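Local atomic coordinates of lactate racemase (Thermoanaerobacterium thermosaccharolyticum, PDB entry 2YJG), a protein that catalyses the interconversion of the D- and L-isomers of lactate with a nickel-pincer cofactor, and is seen here as the apoprotein. Residues E40-R45 against H245-A250; I66-S71 against L85-I90; D72-V77 against G106-T111; V77-T82 against A118-D123; V99-A104 against E126-V131. One frame throughout, in Å; residues are numbered along the deposited sequence.

Contact 1: residues E40-R45 against H245-A250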
# COMPACT_ATOMS: atom_id res chain seq x y z
N GLU A 40 18.11 -13.77 8.12
CA GLU A 40 17.24 -13.57 9.26
C GLU A 40 18.00 -13.86 10.56
O GLU A 40 17.88 -13.13 11.52
CB GLU A 40 15.95 -14.43 9.04
CG GLU A 40 15.23 -14.92 10.26
CD GLU A 40 14.21 -16.00 9.90
OE1 GLU A 40 13.40 -15.78 8.97
OE2 GLU A 40 14.25 -17.08 10.55
N ASP A 41 18.78 -14.96 10.58
CA ASP A 41 19.56 -15.31 11.73
C ASP A 41 20.65 -14.30 12.03
O ASP A 41 21.03 -14.13 13.16
CB ASP A 41 20.16 -16.73 11.58
CG ASP A 41 19.10 -17.82 11.83
OD1 ASP A 41 18.06 -17.52 12.40
OD2 ASP A 41 19.28 -18.96 11.40
N ILE A 42 21.18 -13.64 11.01
CA ILE A 42 22.21 -12.62 11.29
C ILE A 42 21.56 -11.49 12.04
O ILE A 42 22.10 -11.00 13.03
CB ILE A 42 22.85 -12.12 9.99
CG1 ILE A 42 23.76 -13.20 9.41
CG2 ILE A 42 23.62 -10.87 10.24
CD1 ILE A 42 24.28 -12.84 8.10
N VAL A 43 20.38 -11.07 11.57
CA VAL A 43 19.61 -10.03 12.21
C VAL A 43 19.22 -10.39 13.66
O VAL A 43 19.50 -9.63 14.57
CB VAL A 43 18.36 -9.60 11.38
CG1 VAL A 43 17.58 -8.53 12.12
CG2 VAL A 43 18.81 -9.11 10.02
N LYS A 44 18.65 -11.57 13.89
CA LYS A 44 18.29 -11.98 15.25
C LYS A 44 19.49 -12.01 16.20
O LYS A 44 19.40 -11.59 17.35
CB LYS A 44 17.62 -13.35 15.25
CG LYS A 44 16.20 -13.42 14.72
CD LYS A 44 15.20 -13.15 15.85
CE LYS A 44 15.29 -14.14 17.04
NZ LYS A 44 15.23 -13.54 18.50
N ARG A 45 20.62 -12.51 15.72
CA ARG A 45 21.84 -12.51 16.52
C ARG A 45 22.16 -11.10 17.02
O ARG A 45 22.45 -10.91 18.20
CB ARG A 45 23.05 -13.07 15.72
CG ARG A 45 24.38 -13.16 16.48
CD ARG A 45 25.56 -13.63 15.60
NE ARG A 45 25.85 -12.68 14.52
CZ ARG A 45 26.84 -12.77 13.63
NH1 ARG A 45 27.73 -13.76 13.68
NH2 ARG A 45 26.96 -11.82 12.69
N HIS A 245 22.61 -6.81 -2.23
CA HIS A 245 21.71 -6.37 -1.16
C HIS A 245 21.38 -7.45 -0.15
O HIS A 245 20.49 -7.28 0.65
CB HIS A 245 20.40 -5.71 -1.64
CG HIS A 245 20.59 -4.49 -2.50
ND1 HIS A 245 21.80 -3.83 -2.62
CD2 HIS A 245 19.71 -3.80 -3.26
CE1 HIS A 245 21.65 -2.80 -3.44
NE2 HIS A 245 20.39 -2.75 -3.83
N LYS A 246 22.14 -8.55 -0.15
CA LYS A 246 22.06 -9.57 0.90
C LYS A 246 22.74 -9.12 2.20
O LYS A 246 23.86 -8.58 2.18
CB LYS A 246 22.70 -10.88 0.40
CG LYS A 246 22.64 -12.03 1.36
CD LYS A 246 23.91 -12.94 1.29
CE LYS A 246 23.95 -13.93 2.51
NZ LYS A 246 24.63 -13.51 3.81
N ILE A 247 22.05 -9.32 3.33
CA ILE A 247 22.61 -9.00 4.64
C ILE A 247 23.73 -9.96 4.92
O ILE A 247 23.52 -11.17 4.79
CB ILE A 247 21.55 -9.12 5.78
CG1 ILE A 247 20.48 -8.04 5.58
CG2 ILE A 247 22.19 -9.00 7.17
CD1 ILE A 247 19.20 -8.22 6.46
N VAL A 248 24.90 -9.42 5.25
CA VAL A 248 26.11 -10.20 5.62
C VAL A 248 26.59 -10.01 7.06
O VAL A 248 27.37 -10.81 7.61
CB VAL A 248 27.26 -9.98 4.62
CG1 VAL A 248 26.86 -10.45 3.26
CG2 VAL A 248 27.68 -8.51 4.59
N ASN A 249 26.11 -8.96 7.71
CA ASN A 249 26.31 -8.71 9.12
C ASN A 249 25.24 -7.70 9.58
O ASN A 249 24.58 -7.04 8.78
CB ASN A 249 27.72 -8.15 9.39
CG ASN A 249 28.32 -8.56 10.76
OD1 ASN A 249 27.63 -8.94 11.72
ND2 ASN A 249 29.62 -8.44 10.84
N ALA A 250 25.17 -7.54 10.88
CA ALA A 250 24.20 -6.71 11.55
C ALA A 250 24.64 -6.36 12.95
O ALA A 250 25.29 -7.18 13.66
CB ALA A 250 22.82 -7.42 11.57
O HOH W 1 24.86 -10.40 13.69
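Helix 40-45 runs beside strand 247-250 in nearly the same direction, 7° between their axes and 7.2 Å apart at closest, with I42 level with N249 and V43 with A250. I42 sits in the middle. Its CG2, anti to the backbone N, lies on the strand backbone 3.6 Å from N249 C and also touches the CB of A250 and the CG2 of I247. The other branch turns toward the start of the strand, where CD1 rests 3.7 Å from V248 O. V43 meets I247 at about a right angle, its CG2 3.7 Å from I247 CD1, and L85 of helix 79-91 packs on V43 as well. The strand is the antiparallel outer strand of a mixed six-stranded sheet, and V248 and N249 both face V240 of strand 233-241 in a classic beta bulge. At the polar rim, R45 brings its NH2 to 3.1 Å from N249 OD1, the guanidinium and amide planes turned 50° apart. That same OD1 accepts a bond from A250 N, 3.0 Å away, which ties the amide back to its own strand. A water clamps helix to strand: it accepts from R45 NE at 2.6 Å, in the guanidinium plane, and donates to I42 O and to A250 O. Toward the start of the strand, K246 curls its NZ back onto I247 O, at 2.8 Å.

Contact 2: residues I66-S71 against L85-I90; sequences IVIITS and LLLDEI
I68 reaches from the strand with its CD1 into the angle between two helix side chains, crossing both I90 and L87 obliquely. The tighter of the two touches is with I90, 3.6 Å between the CD1 atoms; L87 comes in with its CD2, 3.8 Å from I68 CD1. The I68 CG1 branch stands anti to the carbonyl carbon (chi1 -56°), leaving CG2 to meet L86 CD1 more loosely at 4.3 Å. Strand 66-71 and helix 79-91 are the first two elements of a beta-alpha-beta unit completed by strand 99-104, and residues 85-90 of that helix run nearly antiparallel to the strand, at 162°, with the axes 11.0 Å apart at closest. I66 and I90 slide past each other in opposite directions, with I66 CD1 3.7 Å from I90 CG2. I90 thus serves both strand residues, one with each branch. On the flanks, V99 of the neighbouring strand touches I68 and L87, while L47 of helix 39-48 packs against L86.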
# COMPACT_ATOMS: atom_id res chain seq x y z
N ILE A 66 5.55 3.81 20.22
CA ILE A 66 6.86 3.51 19.63
C ILE A 66 6.96 3.94 18.17
O ILE A 66 6.01 3.81 17.41
CB ILE A 66 7.16 2.03 19.76
CG1 ILE A 66 7.00 1.63 21.23
CG2 ILE A 66 8.56 1.69 19.26
CD1 ILE A 66 7.16 0.18 21.50
N VAL A 67 8.11 4.51 17.79
CA VAL A 67 8.34 4.93 16.42
C VAL A 67 9.62 4.20 15.98
O VAL A 67 10.61 4.23 16.70
CB VAL A 67 8.47 6.48 16.26
CG1 VAL A 67 8.96 6.86 14.82
CG2 VAL A 67 7.10 7.20 16.66
N ILE A 68 9.55 3.51 14.85
CA ILE A 68 10.75 2.99 14.19
C ILE A 68 11.01 3.83 12.94
O ILE A 68 10.13 3.88 12.05
CB ILE A 68 10.57 1.61 13.66
CG1 ILE A 68 10.13 0.63 14.77
CG2 ILE A 68 11.87 1.08 12.99
CD1 ILE A 68 9.68 -0.75 14.22
N ILE A 69 12.21 4.40 12.84
CA ILE A 69 12.59 5.16 11.65
C ILE A 69 13.20 4.16 10.68
O ILE A 69 14.04 3.32 11.08
CB ILE A 69 13.59 6.27 11.91
CG1 ILE A 69 13.02 7.31 12.91
CG2 ILE A 69 13.88 6.99 10.59
CD1 ILE A 69 14.05 8.37 13.41
N THR A 70 12.74 4.20 9.43
CA THR A 70 13.27 3.36 8.38
C THR A 70 13.69 4.23 7.22
O THR A 70 13.26 5.39 7.09
CB THR A 70 12.24 2.32 7.93
OG1 THR A 70 12.89 1.27 7.17
CG2 THR A 70 11.18 2.94 7.06
N SER A 71 14.54 3.67 6.35
CA SER A 71 14.99 4.35 5.17
C SER A 71 13.97 4.36 4.02
O SER A 71 13.02 3.60 3.95
CB SER A 71 16.31 3.78 4.68
OG SER A 71 17.36 4.04 5.62
N LEU A 85 11.30 -8.47 12.07
CA LEU A 85 12.09 -8.96 13.21
C LEU A 85 12.18 -7.89 14.26
O LEU A 85 12.12 -8.18 15.46
CB LEU A 85 13.47 -9.41 12.75
CG LEU A 85 13.51 -10.64 11.85
CD1 LEU A 85 14.90 -10.78 11.24
CD2 LEU A 85 13.09 -11.84 12.64
N LEU A 86 12.24 -6.63 13.85
CA LEU A 86 12.16 -5.55 14.85
C LEU A 86 10.79 -5.46 15.54
O LEU A 86 10.69 -5.27 16.78
CB LEU A 86 12.46 -4.20 14.18
CG LEU A 86 13.92 -3.82 13.91
CD1 LEU A 86 13.93 -2.65 12.91
CD2 LEU A 86 14.64 -3.40 15.20
N LEU A 87 9.74 -5.57 14.74
CA LEU A 87 8.36 -5.54 15.26
C LEU A 87 8.08 -6.71 16.19
O LEU A 87 7.42 -6.56 17.20
CB LEU A 87 7.38 -5.55 14.09
CG LEU A 87 7.39 -4.32 13.20
CD1 LEU A 87 6.76 -4.59 11.81
CD2 LEU A 87 6.72 -3.16 13.89
N ASP A 88 8.56 -7.88 15.84
CA ASP A 88 8.39 -9.06 16.71
C ASP A 88 9.12 -8.84 18.03
O ASP A 88 8.56 -9.09 19.10
CB ASP A 88 8.85 -10.34 16.02
CG ASP A 88 8.44 -11.59 16.77
OD1 ASP A 88 7.23 -11.85 16.85
OD2 ASP A 88 9.32 -12.33 17.27
N GLU A 89 10.37 -8.37 17.95
CA GLU A 89 11.17 -8.06 19.15
C GLU A 89 10.49 -7.03 20.07
O GLU A 89 10.40 -7.22 21.27
CB GLU A 89 12.56 -7.54 18.71
CG GLU A 89 13.50 -7.08 19.82
CD GLU A 89 14.04 -8.24 20.69
OE1 GLU A 89 13.84 -9.43 20.33
OE2 GLU A 89 14.71 -7.94 21.70
N ILE A 90 10.05 -5.91 19.49
CA ILE A 90 9.22 -4.94 20.18
C ILE A 90 8.00 -5.58 20.90
O ILE A 90 7.67 -5.12 21.99
CB ILE A 90 8.75 -3.84 19.22
CG1 ILE A 90 9.92 -2.89 18.89
CG2 ILE A 90 7.58 -3.03 19.81
CD1 ILE A 90 9.79 -2.02 17.59

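Contact 3: residues D72-V77 against G106-T111. With SO4 (sulfate ion), chain E.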
# COMPACT_ATOMS: atom_id res chain seq x y z
N ASP A 72 14.21 5.23 3.06
CA ASP A 72 13.28 5.41 1.98
C ASP A 72 13.52 4.50 0.79
O ASP A 72 14.44 3.75 0.80
CB ASP A 72 13.07 6.88 1.60
CG ASP A 72 14.24 7.51 0.81
OD1 ASP A 72 15.21 6.87 0.48
OD2 ASP A 72 14.15 8.69 0.54
N HIS A 73 12.58 4.54 -0.16
CA HIS A 73 12.63 3.81 -1.43
C HIS A 73 13.95 3.97 -2.20
O HIS A 73 14.28 3.09 -3.01
CB HIS A 73 11.46 4.25 -2.37
CG HIS A 73 11.49 5.72 -2.69
ND1 HIS A 73 11.33 6.70 -1.72
CD2 HIS A 73 11.70 6.38 -3.85
CE1 HIS A 73 11.45 7.89 -2.27
NE2 HIS A 73 11.69 7.73 -3.56
N THR A 74 14.68 5.05 -1.99
CA THR A 74 15.99 5.23 -2.63
C THR A 74 17.18 4.48 -1.95
O THR A 74 18.28 4.45 -2.51
CB THR A 74 16.38 6.71 -2.77
OG1 THR A 74 16.87 7.23 -1.53
CG2 THR A 74 15.19 7.58 -3.27
N ARG A 75 16.99 3.91 -0.76
CA ARG A 75 18.09 3.27 -0.04
C ARG A 75 17.88 1.77 -0.14
O ARG A 75 16.73 1.31 -0.21
CB ARG A 75 18.15 3.72 1.43
CG ARG A 75 18.22 5.24 1.64
CD ARG A 75 19.30 5.96 0.85
NE ARG A 75 20.65 5.65 1.34
CZ ARG A 75 21.69 5.23 0.60
NH1 ARG A 75 21.62 5.05 -0.73
NH2 ARG A 75 22.85 4.99 1.21
N PRO A 76 18.96 0.99 -0.15
CA PRO A 76 18.84 -0.46 -0.28
C PRO A 76 18.58 -1.26 1.00
O PRO A 76 18.84 -2.48 1.02
CB PRO A 76 20.20 -0.85 -0.87
CG PRO A 76 21.12 0.08 -0.23
CD PRO A 76 20.37 1.42 -0.16
N VAL A 77 18.06 -0.63 2.04
CA VAL A 77 17.75 -1.33 3.28
C VAL A 77 16.75 -2.49 3.02
O VAL A 77 15.67 -2.31 2.43
CB VAL A 77 17.23 -0.38 4.36
CG1 VAL A 77 16.97 -1.14 5.63
CG2 VAL A 77 18.18 0.78 4.60
N GLY A 106 14.57 12.32 4.26
CA GLY A 106 15.46 13.49 4.28
C GLY A 106 14.86 14.60 3.45
O GLY A 106 13.74 15.01 3.67
N PHE A 107 15.64 15.00 2.46
CA PHE A 107 15.37 16.07 1.53
C PHE A 107 14.44 15.60 0.43
O PHE A 107 13.87 16.41 -0.28
CB PHE A 107 16.77 16.44 0.93
CG PHE A 107 16.76 17.64 0.04
CD1 PHE A 107 16.73 18.92 0.59
CD2 PHE A 107 16.86 17.51 -1.33
CE1 PHE A 107 16.75 20.05 -0.22
CE2 PHE A 107 16.87 18.65 -2.18
CZ PHE A 107 16.82 19.91 -1.63
N HIS A 108 14.30 14.29 0.25
CA HIS A 108 13.66 13.77 -0.95
C HIS A 108 12.15 13.99 -0.95
O HIS A 108 11.49 14.23 0.09
CB HIS A 108 13.91 12.25 -1.16
CG HIS A 108 15.35 11.84 -1.13
ND1 HIS A 108 15.75 10.63 -0.61
CD2 HIS A 108 16.47 12.47 -1.54
CE1 HIS A 108 17.07 10.55 -0.68
NE2 HIS A 108 17.53 11.64 -1.25
N ARG A 109 11.59 13.87 -2.13
CA ARG A 109 10.16 13.82 -2.27
C ARG A 109 9.63 12.54 -1.60
O ARG A 109 10.32 11.52 -1.54
CB ARG A 109 9.77 13.83 -3.74
CG ARG A 109 10.48 12.75 -4.51
CD ARG A 109 9.53 11.92 -5.31
NE ARG A 109 10.27 10.79 -5.89
CZ ARG A 109 10.13 9.51 -5.56
NH1 ARG A 109 9.24 9.13 -4.65
NH2 ARG A 109 10.89 8.62 -6.18
N GLY A 110 8.41 12.62 -1.12
CA GLY A 110 7.79 11.51 -0.43
C GLY A 110 7.74 10.22 -1.23
O GLY A 110 7.54 10.24 -2.43
N THR A 111 7.94 9.11 -0.55
CA THR A 111 7.81 7.80 -1.13
C THR A 111 6.35 7.57 -1.53
O THR A 111 5.43 7.86 -0.74
CB THR A 111 8.18 6.72 -0.11
OG1 THR A 111 9.49 6.97 0.41
CG2 THR A 111 8.11 5.37 -0.75
S SO4 E . 21.53 6.93 5.18
O1 SO4 E . 20.70 7.09 6.38
O2 SO4 E . 21.14 5.63 4.57
O3 SO4 E . 21.38 8.00 4.16
O4 SO4 E . 22.85 6.95 5.70
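D72 and H108 are brought together by two first torsions: CG of D72 stands between its backbone N and carbonyl carbon (chi1 74°), while CG of H108 lies anti to the carbonyl carbon (chi1 -53°). H108 ND1 then donates to D72 OD2 at 2.8 Å, almost straight at 175°; D72 OD2 accepts on its syn lone pair, with carboxylate and ring nearly coplanar. The other oxygen, OD1, is held from its own loop: T74 OG1 donates to it at 2.6 Å and T74 N adds a weak bond, within the type I turn D72-R75. H73 points its ring at the second loop, ND1 sharing a hydrogen bond of 2.8 Å with T111 OG1, proton unassigned. R109 lays one guanidinium face over H73 NE2, with NH2 at 2.9 Å but poorly angled for a bond; its NH1 bonds G110 O and pairs with E115. R75 NE donates to O2 of a sulfate ion at 3.3 Å. D72, H73, T74 and R75 probably bind the nickel-pincer cofactor, and H108 is the likely proton donor/acceptor. The bond to D72 engages ND1 and is likely to restrain the ring's rotation, which would probably leave NE2 to exchange protons with lactate.

Contact 4: residues V77-T82 against A118-D123. With SO4 (sulfate ion), chain D.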
# COMPACT_ATOMS: atom_id res chain seq x y z
N VAL A 77 18.06 -0.63 2.04
CA VAL A 77 17.75 -1.33 3.28
C VAL A 77 16.75 -2.49 3.02
O VAL A 77 15.67 -2.31 2.43
CB VAL A 77 17.23 -0.38 4.36
CG1 VAL A 77 16.97 -1.14 5.63
CG2 VAL A 77 18.18 0.78 4.60
N PRO A 78 17.12 -3.72 3.40
CA PRO A 78 16.30 -4.88 3.13
C PRO A 78 15.19 -5.00 4.16
O PRO A 78 15.16 -5.93 4.96
CB PRO A 78 17.28 -6.05 3.24
CG PRO A 78 18.31 -5.59 4.19
CD PRO A 78 18.40 -4.08 4.04
N SER A 79 14.26 -4.05 4.14
CA SER A 79 13.29 -3.96 5.22
C SER A 79 12.25 -5.07 5.29
O SER A 79 11.62 -5.24 6.33
CB SER A 79 12.62 -2.58 5.22
OG SER A 79 13.58 -1.54 5.33
N ARG A 80 12.00 -5.78 4.18
CA ARG A 80 11.13 -6.95 4.24
C ARG A 80 11.66 -7.97 5.26
O ARG A 80 10.93 -8.76 5.79
CB ARG A 80 10.98 -7.61 2.85
CG ARG A 80 10.22 -6.81 1.84
CD ARG A 80 10.59 -7.26 0.39
NE ARG A 80 9.83 -6.56 -0.67
CZ ARG A 80 8.57 -6.85 -1.05
NH1 ARG A 80 7.88 -7.81 -0.47
NH2 ARG A 80 7.98 -6.15 -2.03
N ILE A 81 12.97 -7.98 5.48
CA ILE A 81 13.56 -8.91 6.41
C ILE A 81 13.64 -8.27 7.80
O ILE A 81 13.22 -8.86 8.81
CB ILE A 81 14.94 -9.34 5.96
CG1 ILE A 81 14.84 -10.20 4.66
CG2 ILE A 81 15.60 -10.08 7.12
CD1 ILE A 81 16.17 -10.40 3.93
N THR A 82 14.12 -7.04 7.85
CA THR A 82 14.47 -6.42 9.12
C THR A 82 13.27 -5.90 9.92
O THR A 82 13.22 -6.10 11.12
CB THR A 82 15.45 -5.26 8.91
OG1 THR A 82 14.89 -4.35 7.96
CG2 THR A 82 16.83 -5.77 8.42
N ALA A 118 6.84 -1.84 -3.20
CA ALA A 118 8.06 -2.49 -3.71
C ALA A 118 9.08 -2.76 -2.62
O ALA A 118 9.65 -3.87 -2.54
CB ALA A 118 8.68 -1.69 -4.88
N LYS A 119 9.26 -1.78 -1.74
CA LYS A 119 10.24 -1.87 -0.64
C LYS A 119 9.86 -2.79 0.50
O LYS A 119 10.67 -3.61 0.92
CB LYS A 119 10.49 -0.48 -0.04
CG LYS A 119 11.70 -0.41 0.83
CD LYS A 119 12.89 -0.18 -0.12
CE LYS A 119 14.13 -0.03 0.63
NZ LYS A 119 15.13 -1.00 0.16
N PHE A 120 8.63 -2.64 1.00
CA PHE A 120 8.18 -3.29 2.21
C PHE A 120 7.22 -4.47 2.01
O PHE A 120 7.12 -5.31 2.87
CB PHE A 120 7.52 -2.23 3.13
CG PHE A 120 8.40 -1.08 3.42
CD1 PHE A 120 9.49 -1.22 4.28
CD2 PHE A 120 8.17 0.17 2.86
CE1 PHE A 120 10.31 -0.15 4.55
CE2 PHE A 120 9.03 1.23 3.11
CZ PHE A 120 10.09 1.07 3.98
N GLY A 121 6.58 -4.56 0.84
CA GLY A 121 5.61 -5.61 0.60
C GLY A 121 4.22 -5.13 1.03
O GLY A 121 4.07 -4.32 1.94
N GLU A 122 3.21 -5.65 0.34
CA GLU A 122 1.85 -5.23 0.47
C GLU A 122 1.27 -5.43 1.89
O GLU A 122 0.64 -4.54 2.44
CB GLU A 122 1.09 -6.06 -0.56
CG GLU A 122 -0.33 -5.88 -0.67
CD GLU A 122 -0.80 -6.19 -2.09
OE1 GLU A 122 -0.01 -6.00 -3.03
OE2 GLU A 122 -1.96 -6.58 -2.24
N ASP A 123 1.52 -6.59 2.47
CA ASP A 123 0.93 -6.91 3.77
C ASP A 123 1.50 -5.98 4.83
O ASP A 123 0.76 -5.42 5.64
CB ASP A 123 1.21 -8.38 4.15
CG ASP A 123 0.46 -9.39 3.29
OD1 ASP A 123 -0.43 -9.05 2.50
OD2 ASP A 123 0.77 -10.58 3.45
S SO4 D . 4.47 -8.05 -2.36
O1 SO4 D . 4.82 -8.83 -1.20
O2 SO4 D . 3.91 -8.81 -3.45
O3 SO4 D . 3.54 -6.98 -2.04
O4 SO4 D . 5.63 -7.35 -2.86
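Just behind the loop that probably binds the cofactor, the start of helix 79-91 is clasped by the end of helix 113-120. The K119 chain bends at chi2 and again at chi4, and its NZ donates to V77 O, 2.7 Å away; the same amine also bonds R75 O. An alanine in place of K119 would probably leave these two carbonyls without their shared donor and the cofactor loop less firmly tied to the helix. From the opposing segment R80, extended from CG to NE, grips A118 O side-on with NE and NH2, from one face of its plane, with NH2 at 2.9 Å. P78 occupies the N-cap of helix 79-91, and G121, with positive phi, that of helix 122-127. Over one face of the guanidinium lies the F120-G121 peptide, G121 CA being 3.3 Å from R80 NH1. A sulfate, probably from the crystallisation liquor, joins in: its O4 accepts from R80 NH2 at 2.8 Å and its O3 from E122 N at 2.7 Å. Nearer the sheet, S79 CB touches F120 CE1 at 3.4 Å, while S79 OG bonds E168.

Contact 5: residues V99-A104 against E126-V131; sequences VKILIA and ENEQFV. With MG (magnesium ion), chain C.
I101 lies alongside the F130 ring, both side chains pointing the same way from neighbouring strands. Its CB sits over one ring face in a CH-pi contact, 4.1 Å from the centroid and offset toward the rim, and its CG2 comes to 3.5 Å from F130 CE2. I103 takes the edge, CD1 in the ring plane and 3.9 Å from F130 CD2; F120 also meets the ring. A serine in place of F130 would probably open a gap beside I101 and I103 and leave F120 without its aromatic neighbour. On the other face of the sheet L102 CD1 touches V131 CG1, and K100 runs obliquely past Q129. Three backbone bonds join the strands in parallel: I101 N to Q129 O at 2.7 Å, V131 N to I101 O, and I103 N to V131 O. Beyond them, a water accepts from Q129 N and lies close to V99 O and E128 OE1, while E128 OE2 pairs with R91. Q129 sends its NE2 to N127 O of the second subunit. At the far edge a magnesium ion is bound by E126 O at 2.5 Å and E128 O at 2.3 Å; V125 and residues of the second subunit also contribute to the site. The pair is the parallel edge of a mixed sheet, strand 129-132 outermost within this chain, with a metal site at the interface of the homodimer.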
# COMPACT_ATOMS: atom_id res chain seq x y z
N VAL A 99 3.02 0.91 17.27
CA VAL A 99 4.30 1.06 16.58
C VAL A 99 4.07 1.77 15.26
O VAL A 99 3.38 1.23 14.40
CB VAL A 99 5.00 -0.25 16.32
CG1 VAL A 99 6.45 -0.00 15.69
CG2 VAL A 99 5.16 -1.00 17.54
N LYS A 100 4.64 2.95 15.11
CA LYS A 100 4.60 3.71 13.88
C LYS A 100 5.93 3.60 13.14
O LYS A 100 6.98 3.69 13.75
CB LYS A 100 4.28 5.18 14.14
CG LYS A 100 2.78 5.39 14.24
CD LYS A 100 2.36 6.78 14.36
CE LYS A 100 0.96 6.79 15.01
NZ LYS A 100 0.37 8.10 14.75
N ILE A 101 5.89 3.41 11.84
CA ILE A 101 7.10 3.28 11.06
C ILE A 101 7.19 4.56 10.27
O ILE A 101 6.38 4.80 9.40
CB ILE A 101 7.07 1.99 10.21
CG1 ILE A 101 6.94 0.76 11.13
CG2 ILE A 101 8.32 1.81 9.42
CD1 ILE A 101 6.52 -0.51 10.43
N LEU A 102 8.20 5.34 10.56
CA LEU A 102 8.39 6.67 9.97
C LEU A 102 9.48 6.55 8.93
O LEU A 102 10.60 6.21 9.28
CB LEU A 102 8.87 7.63 11.06
CG LEU A 102 9.15 9.10 10.68
CD1 LEU A 102 7.99 9.77 9.84
CD2 LEU A 102 9.50 9.86 11.90
N ILE A 103 9.16 6.87 7.67
CA ILE A 103 10.10 6.75 6.54
C ILE A 103 10.96 8.02 6.48
O ILE A 103 10.41 9.12 6.34
CB ILE A 103 9.37 6.56 5.21
CG1 ILE A 103 8.44 5.36 5.25
CG2 ILE A 103 10.35 6.44 4.02
CD1 ILE A 103 9.14 4.08 5.43
N ALA A 104 12.27 7.87 6.59
CA ALA A 104 13.23 8.98 6.64
C ALA A 104 13.58 9.37 5.23
O ALA A 104 14.52 8.84 4.66
CB ALA A 104 14.54 8.53 7.38
N GLU A 126 0.04 -2.40 4.48
CA GLU A 126 -1.31 -2.44 5.00
C GLU A 126 -1.36 -2.59 6.52
O GLU A 126 -1.98 -1.77 7.22
CB GLU A 126 -2.08 -3.59 4.33
CG GLU A 126 -2.26 -3.40 2.79
CD GLU A 126 -2.83 -4.60 2.07
OE1 GLU A 126 -3.08 -5.66 2.71
OE2 GLU A 126 -3.09 -4.49 0.83
N ASN A 127 -0.77 -3.68 7.01
CA ASN A 127 -0.99 -4.19 8.34
C ASN A 127 -0.36 -3.30 9.45
O ASN A 127 -0.81 -3.31 10.62
CB ASN A 127 -0.40 -5.58 8.54
CG ASN A 127 -1.09 -6.73 7.78
OD1 ASN A 127 -2.17 -6.62 7.13
ND2 ASN A 127 -0.41 -7.83 7.79
N GLU A 128 0.71 -2.59 9.12
CA GLU A 128 1.36 -1.69 10.05
C GLU A 128 1.10 -0.24 9.69
O GLU A 128 0.65 0.07 8.58
CB GLU A 128 2.86 -1.95 10.12
CG GLU A 128 3.19 -3.38 10.57
CD GLU A 128 2.80 -3.79 11.95
OE1 GLU A 128 2.50 -2.96 12.81
OE2 GLU A 128 2.77 -5.03 12.19
N GLN A 129 1.44 0.64 10.62
CA GLN A 129 1.31 2.09 10.50
C GLN A 129 2.56 2.77 9.95
O GLN A 129 3.50 3.01 10.69
CB GLN A 129 1.00 2.72 11.87
CG GLN A 129 -0.35 2.28 12.47
CD GLN A 129 -0.70 3.02 13.72
OE1 GLN A 129 -0.23 2.68 14.81
NE2 GLN A 129 -1.52 4.06 13.59
N PHE A 130 2.54 3.10 8.67
CA PHE A 130 3.61 3.79 7.99
C PHE A 130 3.23 5.25 7.83
O PHE A 130 2.12 5.55 7.48
CB PHE A 130 3.84 3.20 6.58
CG PHE A 130 4.66 1.96 6.59
CD1 PHE A 130 4.05 0.71 6.77
CD2 PHE A 130 6.03 2.01 6.41
CE1 PHE A 130 4.83 -0.46 6.82
CE2 PHE A 130 6.80 0.87 6.44
CZ PHE A 130 6.20 -0.37 6.63
N VAL A 131 4.19 6.11 8.06
CA VAL A 131 4.05 7.53 7.92
C VAL A 131 5.27 8.02 7.16
O VAL A 131 6.38 7.56 7.42
CB VAL A 131 4.01 8.16 9.33
CG1 VAL A 131 3.91 9.69 9.29
CG2 VAL A 131 2.85 7.57 10.16
MG MG C . -0.99 0.57 7.04
O HOH W 2 1.89 -0.47 13.38
O HOH W 3 0.63 -0.20 15.62

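Overall arrangement
Contacts 2 and 5 reach the same sheet, centres 9 Å apart, with strands 66-71 and 99-104 as neighbours; I68 N probably bonds K100 O, 2.8 Å away. Contact 1 packs on the other outer strand of that sheet, 247-253, and meets contact 2 where V43 CG1 touches L85 CD1 at 3.6 Å. Contact 3 forms from the loops that follow the two strands and holds the probable cofactor and proton-transfer residues, the H108 side chain about 8 Å from that of Q295, which probably binds the substrate. Contact 4 shares V77 with it and backs it through K119 NZ. I103 joins contacts 3, 4 and 5, touching D72, T111 and F120. The magnesium of contact 5 lies about 13 Å from the T111 side chain of contact 3.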